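Local coordinates for protein dihydrodipicolinate synthase (Agrobacterium tumefaciens, PDB 3B4U) that probably acts as a TIM-barrel lyase of the dihydrodipicolinate synthase family, whose namesake enzyme condenses pyruvate with aspartate semialdehyde on the way to lysine, at residues P72-D82 with G98-Y109; D115-F126 with S150-F161. All coordinates share one frame; numbering follows the deposited sequence. Where two conformers were deposited one is given.

Contact 1 pairs two neighbouring parallel strands in the wall of the barrel; contact 2 packs two of the helices that surround that wall. The first is mostly buried and held by backbone hydrogen bonds, with aliphatic side chains packed on the faces of the sheet, and it ends at a magnesium ion on the subunit interface. The second lies further out and is only partly buried: phenylalanines and leucines fill its middle, while a salt bridge and two waters link its charged rim. Strand 101-104 leads on to helix 115-129, and the two contacts touch: W121 packs against P107 and F122 against L104.

Contact 1. Residues P72-D82 with G98-Y109; sequences PSRIVTGVLVD and GARNILLAPPSY. With MG (magnesium ion), chain C.
Four backbone bonds zip T77 and V79 to N101, L103 and A105 in the tightly packed part of this contact, a parallel pair of barrel strands. L103 does double duty: its N binds T77 O at 2.9 Å, and its O takes V79 N at 2.8 Å. V79 O then receives A105 N in a nearly straight bond (167° at the hydrogen). On one side of the sheet V79 straddles two neighbours, because its methyls diverge: CG1, anti to the backbone N (chi1 174°), meets L104 CD1 at 3.6 Å, while CG2 meets I102 CG2. T77 turns OG1 to the same side, where I102 CD1 lies 3.3 Å from it; this hydroxyl is buried without a polar partner. G78, which has no side chain, brings its CA close to L103 O in a CA-H...O contact. Toward P72 the pairing is looser and more open to solvent. R100 N binds I75 O and only weakly P72 O, and the extended R100 side chain runs past S73 O, with water 1 weakly bound to both residues. At the opposite end, beyond the strands, water 3 joins V81 O to A105 O and water 4 joins V81 O to P106 O. D82 OD1 accepts S108 N at 2.8 Å from above the carboxylate plane, and its OD2 binds magnesium at 2.1 Å. Waters 2, 5 and 6 and D82 of the second subunit also bind the metal, so the ion bridges the two chains. Y109 OH reaches T46 of that subunit. Strand 75-79, helix 84-96 and strand 101-104 form a beta-alpha-beta unit: T77 and I102 pack under A94 of the helix, strands 40-43 and 136-140 flank the pair, and L104 reaches F126 of helix 115-129.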
loop_
_atom_site.group_PDB
_atom_site.type_symbol
_atom_site.label_atom_id
_atom_site.label_comp_id
_atom_site.label_asym_id
_atom_site.label_seq_id
_atom_site.Cartn_x
_atom_site.Cartn_y
_atom_site.Cartn_z
ATOM N N PRO B 72 2.240 -0.599 -27.759
ATOM C CA PRO B 72 1.528 -0.241 -26.536
ATOM C C PRO B 72 0.226 -1.024 -26.344
ATOM O O PRO B 72 -0.135 -1.335 -25.211
ATOM C CB PRO B 72 1.273 1.260 -26.722
ATOM C CG PRO B 72 2.411 1.761 -27.520
ATOM C CD PRO B 72 2.712 0.593 -28.489
ATOM N N SER B 73 -0.466 -1.358 -27.430
ATOM C CA SER B 73 -1.673 -2.150 -27.338
ATOM C C SER B 73 -1.473 -3.580 -26.881
ATOM O O SER B 73 -2.453 -4.288 -26.639
ATOM C CB SER B 73 -2.413 -2.120 -28.661
ATOM O OG SER B 73 -1.643 -2.707 -29.687
ATOM N N ARG B 74 -0.220 -4.008 -26.759
ATOM C CA ARG B 74 0.113 -5.290 -26.162
ATOM C C ARG B 74 0.679 -5.150 -24.752
ATOM O O ARG B 74 1.197 -6.122 -24.219
ATOM C CB ARG B 74 1.069 -6.064 -27.063
ATOM C CG ARG B 74 0.374 -6.507 -28.361
ATOM C CD ARG B 74 1.222 -7.409 -29.172
ATOM N NE ARG B 74 0.549 -7.767 -30.408
ATOM C CZ ARG B 74 0.948 -7.446 -31.648
ATOM N NH1 ARG B 74 2.061 -6.731 -31.918
ATOM N NH2 ARG B 74 0.208 -7.881 -32.645
ATOM N N ILE B 75 0.500 -3.981 -24.131
ATOM C CA ILE B 75 0.988 -3.724 -22.782
ATOM C C ILE B 75 -0.174 -3.314 -21.901
ATOM O O ILE B 75 -0.959 -2.429 -22.228
ATOM C CB ILE B 75 2.042 -2.602 -22.774
ATOM C CG1 ILE B 75 3.233 -2.992 -23.636
ATOM C CG2 ILE B 75 2.495 -2.286 -21.344
ATOM C CD1 ILE B 75 4.253 -1.876 -23.837
ATOM N N VAL B 76 -0.290 -3.980 -20.758
ATOM C CA VAL B 76 -1.191 -3.613 -19.661
ATOM C C VAL B 76 -0.301 -3.147 -18.519
ATOM O O VAL B 76 0.744 -3.752 -18.280
ATOM C CB VAL B 76 -2.038 -4.831 -19.232
ATOM C CG1 VAL B 76 -2.910 -4.539 -18.021
ATOM C CG2 VAL B 76 -2.878 -5.337 -20.415
ATOM N N THR B 77 -0.665 -2.076 -17.810
ATOM C CA THR B 77 0.115 -1.636 -16.663
ATOM C C THR B 77 -0.662 -1.776 -15.377
ATOM O O THR B 77 -1.765 -1.218 -15.239
ATOM C CB THR B 77 0.596 -0.192 -16.827
ATOM O OG1 THR B 77 -0.517 0.678 -16.973
ATOM C CG2 THR B 77 1.476 -0.041 -18.035
ATOM N N GLY B 78 -0.078 -2.443 -14.392
ATOM C CA GLY B 78 -0.627 -2.472 -13.046
ATOM C C GLY B 78 -0.421 -1.163 -12.330
ATOM O O GLY B 78 0.629 -0.540 -12.456
ATOM N N VAL B 79 -1.435 -0.752 -11.592
ATOM C CA VAL B 79 -1.425 0.447 -10.746
ATOM C C VAL B 79 -1.926 -0.019 -9.392
ATOM O O VAL B 79 -3.040 -0.486 -9.263
ATOM C CB VAL B 79 -2.296 1.577 -11.347
ATOM C CG1 VAL B 79 -2.378 2.752 -10.389
ATOM C CG2 VAL B 79 -1.683 2.055 -12.688
ATOM N N LEU B 80 -1.049 0.078 -8.400
ATOM C CA LEU B 80 -1.153 -0.577 -7.098
ATOM C C LEU B 80 -0.914 0.395 -5.978
ATOM O O LEU B 80 -0.237 0.094 -5.019
ATOM C CB LEU B 80 -0.161 -1.739 -7.010
ATOM C CG LEU B 80 -0.162 -2.780 -8.134
ATOM C CD1 LEU B 80 0.923 -3.842 -7.885
ATOM C CD2 LEU B 80 -1.537 -3.460 -8.294
ATOM N N VAL B 81 -1.435 1.602 -6.096
ATOM C CA VAL B 81 -1.169 2.704 -5.147
ATOM C C VAL B 81 -2.406 3.072 -4.342
ATOM O O VAL B 81 -3.515 2.518 -4.519
ATOM C CB VAL B 81 -0.576 3.921 -5.861
ATOM C CG1 VAL B 81 0.771 3.536 -6.470
ATOM C CG2 VAL B 81 -1.546 4.447 -6.899
ATOM N N ASP B 82 -2.221 3.980 -3.398
ATOM C CA ASP B 82 -3.261 4.216 -2.397
ATOM C C ASP B 82 -3.916 5.578 -2.483
ATOM O O ASP B 82 -4.930 5.804 -1.827
ATOM C CB ASP B 82 -2.707 3.964 -1.002
ATOM C CG ASP B 82 -2.017 2.618 -0.939
ATOM O OD1 ASP B 82 -2.623 1.646 -1.460
ATOM O OD2 ASP B 82 -0.887 2.543 -0.422
ATOM N N GLY B 98 -0.715 4.702 -24.899
ATOM C CA GLY B 98 -1.401 3.728 -25.733
ATOM C C GLY B 98 -1.578 2.344 -25.107
ATOM O O GLY B 98 -1.943 1.419 -25.809
ATOM N N ALA B 99 -1.382 2.196 -23.798
ATOM C CA ALA B 99 -1.531 0.898 -23.161
ATOM C C ALA B 99 -2.891 0.335 -23.432
ATOM O O ALA B 99 -3.892 1.052 -23.498
ATOM C CB ALA B 99 -1.293 1.014 -21.662
ATOM N N ARG B 100 -2.955 -0.987 -23.559
ATOM C CA ARG B 100 -4.220 -1.674 -23.793
ATOM C C ARG B 100 -5.203 -1.450 -22.652
ATOM O O ARG B 100 -6.404 -1.253 -22.867
ATOM C CB ARG B 100 -3.966 -3.189 -23.934
ATOM C CG ARG B 100 -5.137 -3.888 -24.551
ATOM C CD ARG B 100 -5.181 -5.375 -24.316
ATOM N NE ARG B 100 -6.273 -6.028 -25.077
ATOM C CZ ARG B 100 -7.574 -6.013 -24.783
ATOM N NH1 ARG B 100 -8.062 -5.425 -23.721
ATOM N NH2 ARG B 100 -8.427 -6.633 -25.592
ATOM N N ASN B 101 -4.682 -1.528 -21.429
ATOM C CA ASN B 101 -5.500 -1.457 -20.237
ATOM C C ASN B 101 -4.646 -1.000 -19.077
ATOM O O ASN B 101 -3.408 -1.125 -19.092
ATOM C CB ASN B 101 -6.061 -2.862 -19.813
ATOM C CG ASN B 101 -7.078 -3.427 -20.746
ATOM O OD1 ASN B 101 -8.288 -3.075 -20.676
ATOM N ND2 ASN B 101 -6.645 -4.300 -21.594
ATOM N N ILE B 102 -5.330 -0.516 -18.043
ATOM C CA ILE B 102 -4.787 -0.413 -16.706
ATOM C C ILE B 102 -5.355 -1.555 -15.866
ATOM O O ILE B 102 -6.543 -1.814 -15.921
ATOM C CB ILE B 102 -5.214 0.925 -16.053
ATOM C CG1 ILE B 102 -4.874 2.132 -16.945
ATOM C CG2 ILE B 102 -4.569 1.071 -14.654
ATOM C CD1 ILE B 102 -3.414 2.242 -17.331
ATOM N N LEU B 103 -4.510 -2.210 -15.070
ATOM C CA LEU B 103 -4.953 -3.145 -14.041
ATOM C C LEU B 103 -4.890 -2.380 -12.747
ATOM O O LEU B 103 -3.805 -2.162 -12.207
ATOM C CB LEU B 103 -4.061 -4.374 -14.031
ATOM C CG LEU B 103 -4.390 -5.374 -12.920
ATOM C CD1 LEU B 103 -5.793 -5.965 -13.098
ATOM C CD2 LEU B 103 -3.337 -6.487 -12.864
ATOM N N LEU B 104 -6.041 -1.915 -12.282
ATOM C CA LEU B 104 -6.116 -0.981 -11.174
ATOM C C LEU B 104 -6.593 -1.649 -9.903
ATOM O O LEU B 104 -7.743 -2.064 -9.778
ATOM C CB LEU B 104 -7.051 0.171 -11.537
ATOM C CG LEU B 104 -7.189 1.287 -10.511
ATOM C CD1 LEU B 104 -5.873 2.012 -10.236
ATOM C CD2 LEU B 104 -8.273 2.273 -10.948
ATOM N N ALA B 105 -5.698 -1.712 -8.928
ATOM C CA ALA B 105 -6.060 -2.188 -7.613
ATOM C C ALA B 105 -6.787 -1.094 -6.844
ATOM O O ALA B 105 -6.503 0.079 -7.020
ATOM C CB ALA B 105 -4.824 -2.639 -6.823
ATOM N N PRO B 106 -7.696 -1.481 -5.944
ATOM C CA PRO B 106 -8.179 -0.511 -4.957
ATOM C C PRO B 106 -7.013 -0.124 -4.030
ATOM O O PRO B 106 -6.028 -0.841 -3.945
ATOM C CB PRO B 106 -9.238 -1.290 -4.182
ATOM C CG PRO B 106 -8.708 -2.695 -4.227
ATOM C CD PRO B 106 -8.134 -2.857 -5.615
ATOM N N PRO B 107 -7.151 0.998 -3.336
ATOM C CA PRO B 107 -6.157 1.383 -2.363
ATOM C C PRO B 107 -6.069 0.330 -1.244
ATOM O O PRO B 107 -7.077 -0.282 -0.884
ATOM C CB PRO B 107 -6.689 2.730 -1.882
ATOM C CG PRO B 107 -8.193 2.630 -2.049
ATOM C CD PRO B 107 -8.330 1.879 -3.311
ATOM N N SER B 108 -4.872 0.130 -0.693
ATOM C CA SER B 108 -4.560 -1.043 0.117
ATOM C C SER B 108 -3.819 -0.714 1.406
ATOM O O SER B 108 -3.133 -1.582 1.963
ATOM C CB SER B 108 -3.788 -2.068 -0.742
ATOM O OG SER B 108 -2.524 -1.603 -1.182
ATOM N N TYR B 109 -3.955 0.511 1.889
ATOM C CA TYR B 109 -3.396 0.880 3.191
ATOM C C TYR B 109 -4.471 0.768 4.277
ATOM O O TYR B 109 -4.401 -0.098 5.155
ATOM C CB TYR B 109 -2.752 2.269 3.106
ATOM C CG TYR B 109 -2.008 2.667 4.364
ATOM C CD1 TYR B 109 -0.678 2.312 4.593
ATOM C CD2 TYR B 109 -2.638 3.381 5.365
ATOM C CE1 TYR B 109 -0.026 2.704 5.752
ATOM C CE2 TYR B 109 -1.982 3.755 6.533
ATOM C CZ TYR B 109 -0.697 3.413 6.720
ATOM O OH TYR B 109 -0.019 3.785 7.882
HETATM MG MG MG C . 0.622 1.095 -0.751
HETATM O O HOH W 1 -3.913 -7.387 -26.688
HETATM O O HOH W 2 -0.482 0.300 -2.281
HETATM O O HOH W 3 -4.176 1.785 -7.177
HETATM O O HOH W 4 -3.317 -0.619 -3.832
HETATM O O HOH W 5 -0.230 -0.393 0.429
HETATM O O HOH W 6 1.461 2.580 -1.954
#

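Contact 2. Residues D115-F126 with S150-F161; sequences DDGLFAWFSAVF and SVELVGRLKAAF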
loop_
_atom_site.group_PDB
_atom_site.type_symbol
_atom_site.label_atom_id
_atom_site.label_comp_id
_atom_site.label_asym_id
_atom_site.label_seq_id
_atom_site.Cartn_x
_atom_site.Cartn_y
_atom_site.Cartn_z
ATOM N N ASP B 115 -17.868 -0.556 0.472
ATOM C CA ASP B 115 -18.157 -0.432 -0.948
ATOM C C ASP B 115 -18.384 1.028 -1.329
ATOM O O ASP B 115 -17.939 1.462 -2.385
ATOM C CB ASP B 115 -19.392 -1.239 -1.349
ATOM C CG ASP B 115 -19.138 -2.714 -1.447
ATOM O OD1 ASP B 115 -18.129 -3.207 -0.903
ATOM O OD2 ASP B 115 -19.972 -3.392 -2.084
ATOM N N ASP B 116 -19.095 1.794 -0.494
ATOM C CA ASP B 116 -19.322 3.186 -0.806
ATOM C C ASP B 116 -17.994 3.955 -0.905
ATOM O O ASP B 116 -17.799 4.761 -1.794
ATOM C CB ASP B 116 -20.238 3.822 0.230
ATOM C CG ASP B 116 -21.677 3.376 0.133
ATOM O OD1 ASP B 116 -22.071 2.741 -0.869
ATOM O OD2 ASP B 116 -22.440 3.701 1.056
ATOM N N GLY B 117 -17.098 3.721 0.043
ATOM C CA GLY B 117 -15.794 4.337 0.020
ATOM C C GLY B 117 -15.004 3.986 -1.229
ATOM O O GLY B 117 -14.368 4.829 -1.850
ATOM N N LEU B 118 -15.068 2.724 -1.609
ATOM C CA LEU B 118 -14.382 2.275 -2.828
ATOM C C LEU B 118 -14.999 2.885 -4.093
ATOM O O LEU B 118 -14.276 3.316 -4.980
ATOM C CB LEU B 118 -14.407 0.760 -2.906
ATOM C CG LEU B 118 -13.542 0.066 -1.864
ATOM C CD1 LEU B 118 -13.833 -1.408 -1.875
ATOM C CD2 LEU B 118 -12.022 0.324 -2.111
ATOM N N PHE B 119 -16.336 2.947 -4.173
ATOM C CA PHE B 119 -16.968 3.565 -5.328
ATOM C C PHE B 119 -16.477 5.003 -5.477
ATOM O O PHE B 119 -16.122 5.446 -6.554
ATOM C CB PHE B 119 -18.510 3.545 -5.206
ATOM C CG PHE B 119 -19.179 4.188 -6.373
ATOM C CD1 PHE B 119 -19.364 3.495 -7.546
ATOM C CD2 PHE B 119 -19.517 5.529 -6.328
ATOM C CE1 PHE B 119 -19.911 4.110 -8.647
ATOM C CE2 PHE B 119 -20.045 6.158 -7.430
ATOM C CZ PHE B 119 -20.228 5.450 -8.589
ATOM N N ALA B 120 -16.482 5.738 -4.365
ATOM C CA ALA B 120 -16.036 7.111 -4.378
ATOM C C ALA B 120 -14.581 7.231 -4.787
ATOM O O ALA B 120 -14.203 8.165 -5.483
ATOM C CB ALA B 120 -16.268 7.742 -3.004
ATOM N N TRP B 121 -13.741 6.292 -4.362
ATOM C CA TRP B 121 -12.322 6.349 -4.705
ATOM C C TRP B 121 -12.133 6.139 -6.216
ATOM O O TRP B 121 -11.459 6.917 -6.881
ATOM C CB TRP B 121 -11.542 5.264 -3.958
ATOM C CG TRP B 121 -10.060 5.379 -4.117
ATOM C CD1 TRP B 121 -9.233 6.137 -3.355
ATOM C CD2 TRP B 121 -9.237 4.703 -5.064
ATOM N NE1 TRP B 121 -7.940 5.967 -3.770
ATOM C CE2 TRP B 121 -7.913 5.107 -4.827
ATOM C CE3 TRP B 121 -9.481 3.793 -6.081
ATOM C CZ2 TRP B 121 -6.828 4.588 -5.543
ATOM C CZ3 TRP B 121 -8.413 3.277 -6.800
ATOM C CH2 TRP B 121 -7.099 3.687 -6.520
ATOM N N PHE B 122 -12.730 5.069 -6.753
ATOM C CA PHE B 122 -12.615 4.828 -8.179
ATOM C C PHE B 122 -13.179 6.002 -8.979
ATOM O O PHE B 122 -12.583 6.438 -9.950
ATOM C CB PHE B 122 -13.307 3.518 -8.566
ATOM C CG PHE B 122 -12.546 2.266 -8.223
ATOM C CD1 PHE B 122 -11.381 1.934 -8.900
ATOM C CD2 PHE B 122 -12.984 1.434 -7.217
ATOM C CE1 PHE B 122 -10.671 0.792 -8.589
ATOM C CE2 PHE B 122 -12.286 0.289 -6.909
ATOM C CZ PHE B 122 -11.142 -0.033 -7.595
ATOM N N SER B 123 -14.339 6.501 -8.571
ATOM C CA SER B 123 -14.909 7.653 -9.267
ATOM C C SER B 123 -13.962 8.842 -9.293
ATOM O O SER B 123 -13.798 9.497 -10.319
ATOM C CB SER B 123 -16.206 8.082 -8.602
ATOM O OG SER B 123 -16.761 9.183 -9.307
ATOM N N ALA B 124 -13.319 9.126 -8.162
ATOM C CA ALA B 124 -12.384 10.251 -8.091
ATOM C C ALA B 124 -11.161 10.024 -8.967
ATOM O O ALA B 124 -10.682 10.947 -9.617
ATOM C CB ALA B 124 -11.974 10.494 -6.651
ATOM N N VAL B 125 -10.671 8.792 -9.013
ATOM C CA VAL B 125 -9.548 8.464 -9.904
ATOM C C VAL B 125 -9.950 8.705 -11.360
ATOM O O VAL B 125 -9.210 9.351 -12.097
ATOM C CB VAL B 125 -9.073 7.002 -9.698
ATOM C CG1 VAL B 125 -8.056 6.594 -10.770
ATOM C CG2 VAL B 125 -8.460 6.859 -8.312
ATOM N N PHE B 126 -11.108 8.231 -11.760
ATOM C CA PHE B 126 -11.551 8.372 -13.142
ATOM C C PHE B 126 -11.746 9.841 -13.512
ATOM O O PHE B 126 -11.344 10.256 -14.608
ATOM C CB PHE B 126 -12.822 7.565 -13.397
ATOM C CG PHE B 126 -12.699 6.094 -13.099
ATOM C CD1 PHE B 126 -11.464 5.424 -13.091
ATOM C CD2 PHE B 126 -13.822 5.380 -12.771
ATOM C CE1 PHE B 126 -11.380 4.101 -12.753
ATOM C CE2 PHE B 126 -13.749 4.055 -12.440
ATOM C CZ PHE B 126 -12.516 3.415 -12.447
ATOM N N SER B 150 -16.759 -6.283 -4.437
ATOM C CA SER B 150 -17.974 -7.067 -4.487
ATOM C C SER B 150 -18.615 -7.032 -5.865
ATOM O O SER B 150 -18.398 -6.112 -6.651
ATOM C CB SER B 150 -18.971 -6.570 -3.448
ATOM O OG SER B 150 -19.490 -5.315 -3.845
ATOM N N VAL B 151 -19.434 -8.039 -6.148
ATOM C CA VAL B 151 -20.219 -8.039 -7.374
ATOM C C VAL B 151 -21.053 -6.772 -7.479
ATOM O O VAL B 151 -21.146 -6.151 -8.539
ATOM C CB VAL B 151 -21.094 -9.314 -7.469
ATOM C CG1 VAL B 151 -22.007 -9.252 -8.683
ATOM C CG2 VAL B 151 -20.200 -10.577 -7.495
ATOM N N GLU B 152 -21.626 -6.350 -6.359
ATOM C CA GLU B 152 -22.453 -5.159 -6.311
ATOM C C GLU B 152 -21.628 -3.906 -6.672
ATOM O O GLU B 152 -22.075 -3.048 -7.438
ATOM C CB GLU B 152 -23.076 -5.053 -4.918
ATOM C CG GLU B 152 -24.121 -6.137 -4.625
ATOM C CD GLU B 152 -23.607 -7.554 -4.193
ATOM O OE1 GLU B 152 -22.403 -7.881 -3.948
ATOM O OE2 GLU B 152 -24.504 -8.407 -4.063
ATOM N N LEU B 153 -20.421 -3.800 -6.118
ATOM C CA LEU B 153 -19.541 -2.681 -6.444
ATOM C C LEU B 153 -19.191 -2.682 -7.914
ATOM O O LEU B 153 -19.218 -1.644 -8.558
ATOM C CB LEU B 153 -18.277 -2.744 -5.582
ATOM C CG LEU B 153 -17.276 -1.635 -5.928
ATOM C CD1 LEU B 153 -17.824 -0.218 -5.691
ATOM C CD2 LEU B 153 -15.997 -1.847 -5.134
ATOM N N VAL B 154 -18.831 -3.850 -8.453
ATOM C CA VAL B 154 -18.521 -3.949 -9.894
ATOM C C VAL B 154 -19.718 -3.432 -10.703
ATOM O O VAL B 154 -19.532 -2.672 -11.630
ATOM C CB VAL B 154 -18.132 -5.359 -10.288
ATOM C CG1 VAL B 154 -18.043 -5.483 -11.784
ATOM C CG2 VAL B 154 -16.802 -5.767 -9.632
ATOM N N GLY B 155 -20.942 -3.792 -10.304
ATOM C CA GLY B 155 -22.141 -3.313 -11.011
ATOM C C GLY B 155 -22.273 -1.804 -10.939
ATOM O O GLY B 155 -22.623 -1.184 -11.921
ATOM N N ARG B 156 -22.024 -1.204 -9.777
ATOM C CA ARG B 156 -22.072 0.238 -9.626
ATOM C C ARG B 156 -21.052 0.914 -10.514
ATOM O O ARG B 156 -21.295 1.935 -11.116
ATOM C CB ARG B 156 -21.934 0.673 -8.166
ATOM C CG ARG B 156 -23.097 0.221 -7.295
ATOM C CD ARG B 156 -22.788 0.318 -5.821
ATOM N NE ARG B 156 -22.659 1.707 -5.400
ATOM C CZ ARG B 156 -22.303 2.077 -4.172
ATOM N NH1 ARG B 156 -21.905 1.183 -3.280
ATOM N NH2 ARG B 156 -22.294 3.350 -3.835
ATOM N N LEU B 157 -19.841 0.355 -10.574
ATOM C CA LEU B 157 -18.790 0.913 -11.407
ATOM C C LEU B 157 -19.134 0.804 -12.891
ATOM O O LEU B 157 -18.929 1.748 -13.645
ATOM C CB LEU B 157 -17.458 0.222 -11.105
ATOM C CG LEU B 157 -16.889 0.499 -9.713
ATOM C CD1 LEU B 157 -15.682 -0.451 -9.451
ATOM C CD2 LEU B 157 -16.511 1.926 -9.539
ATOM N N LYS B 158 -19.608 -0.362 -13.305
ATOM C CA LYS B 158 -19.981 -0.566 -14.708
ATOM C C LYS B 158 -21.086 0.389 -15.126
ATOM O O LYS B 158 -21.045 0.950 -16.207
ATOM C CB LYS B 158 -20.426 -2.004 -14.894
ATOM C CG LYS B 158 -20.727 -2.388 -16.308
ATOM C CD LYS B 158 -21.163 -3.835 -16.421
ATOM C CE LYS B 158 -22.672 -4.035 -16.249
ATOM N NZ LYS B 158 -22.998 -5.493 -16.288
ATOM N N ALA B 159 -22.088 0.563 -14.270
ATOM C CA ALA B 159 -23.229 1.440 -14.580
ATOM C C ALA B 159 -22.795 2.881 -14.710
ATOM O O ALA B 159 -23.257 3.585 -15.601
ATOM C CB ALA B 159 -24.308 1.290 -13.508
ATOM N N ALA B 160 -21.925 3.343 -13.798
ATOM C CA ALA B 160 -21.529 4.739 -13.795
ATOM C C ALA B 160 -20.474 5.051 -14.838
ATOM O O ALA B 160 -20.353 6.193 -15.277
ATOM C CB ALA B 160 -21.050 5.140 -12.425
ATOM N N PHE B 161 -19.662 4.054 -15.205
ATOM C CA PHE B 161 -18.461 4.293 -15.983
ATOM C C PHE B 161 -18.332 3.395 -17.188
ATOM O O PHE B 161 -17.311 2.742 -17.397
ATOM C CB PHE B 161 -17.228 4.181 -15.061
ATOM C CG PHE B 161 -17.301 5.106 -13.883
ATOM C CD1 PHE B 161 -17.296 6.481 -14.079
ATOM C CD2 PHE B 161 -17.401 4.632 -12.586
ATOM C CE1 PHE B 161 -17.419 7.351 -13.023
ATOM C CE2 PHE B 161 -17.511 5.515 -11.503
ATOM C CZ PHE B 161 -17.537 6.866 -11.736
HETATM O O HOH W 7 -16.314 -4.010 -2.680
HETATM O O HOH W 8 -21.876 -1.751 -3.425
#
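F119 fits as a knob into a hole formed by L153, R156, L157 and A160, where helical segments 115-126 and 151-160 of the TIM-barrel's outer layer cross at -31°, their axes 10.2 Å apart. CG of F119 is anti to the backbone N (chi1 179°), which sends the ring across to helix 151-160. There its CD1 touches L157 CD2 at 3.8 Å, and A160 CB lies at the ring edge, in plane, near CZ. L157 CD2 also reaches F122 CB, while L153 divides its methyls: CD1 rests by the turn from D115 O to F119 N, and CD2 against L118 CB. F161, just past the helix, extends the aromatic cluster. F126 points its edge at the centre of one F161 face in a T-shaped pair (planes at 77°), A160 CB lies over the rim of the opposite face, and S123 OG sits at the ring edge by CZ. The F119 and F161 rings are nearly parallel but so far offset that they barely overlap. Further out, the R156 guanidinium lies almost parallel to the F119 ring, with F119 CB over one of its faces, toward the rim. R156 is held there by an end-on salt bridge in which NH1 and NH2 both grip D116 OD1, at 2.9 and 3.0 Å; the carboxylate stands nearly perpendicular to the guanidinium. Water 8 connects R156 NH1 to D115 OD2, and water 7 connects D115 OD1 to S150 N. L157 and F126 also meet V165 of strand 165-170, and V151 packs on helix 175-185. S150 OG ties the start of helix 151-160 to its neighbour: as N-cap it accepts L153 N at 2.9 Å, and it donates to D115 OD2 at 2.7 Å, on the syn side but tilted out of the carboxylate plane.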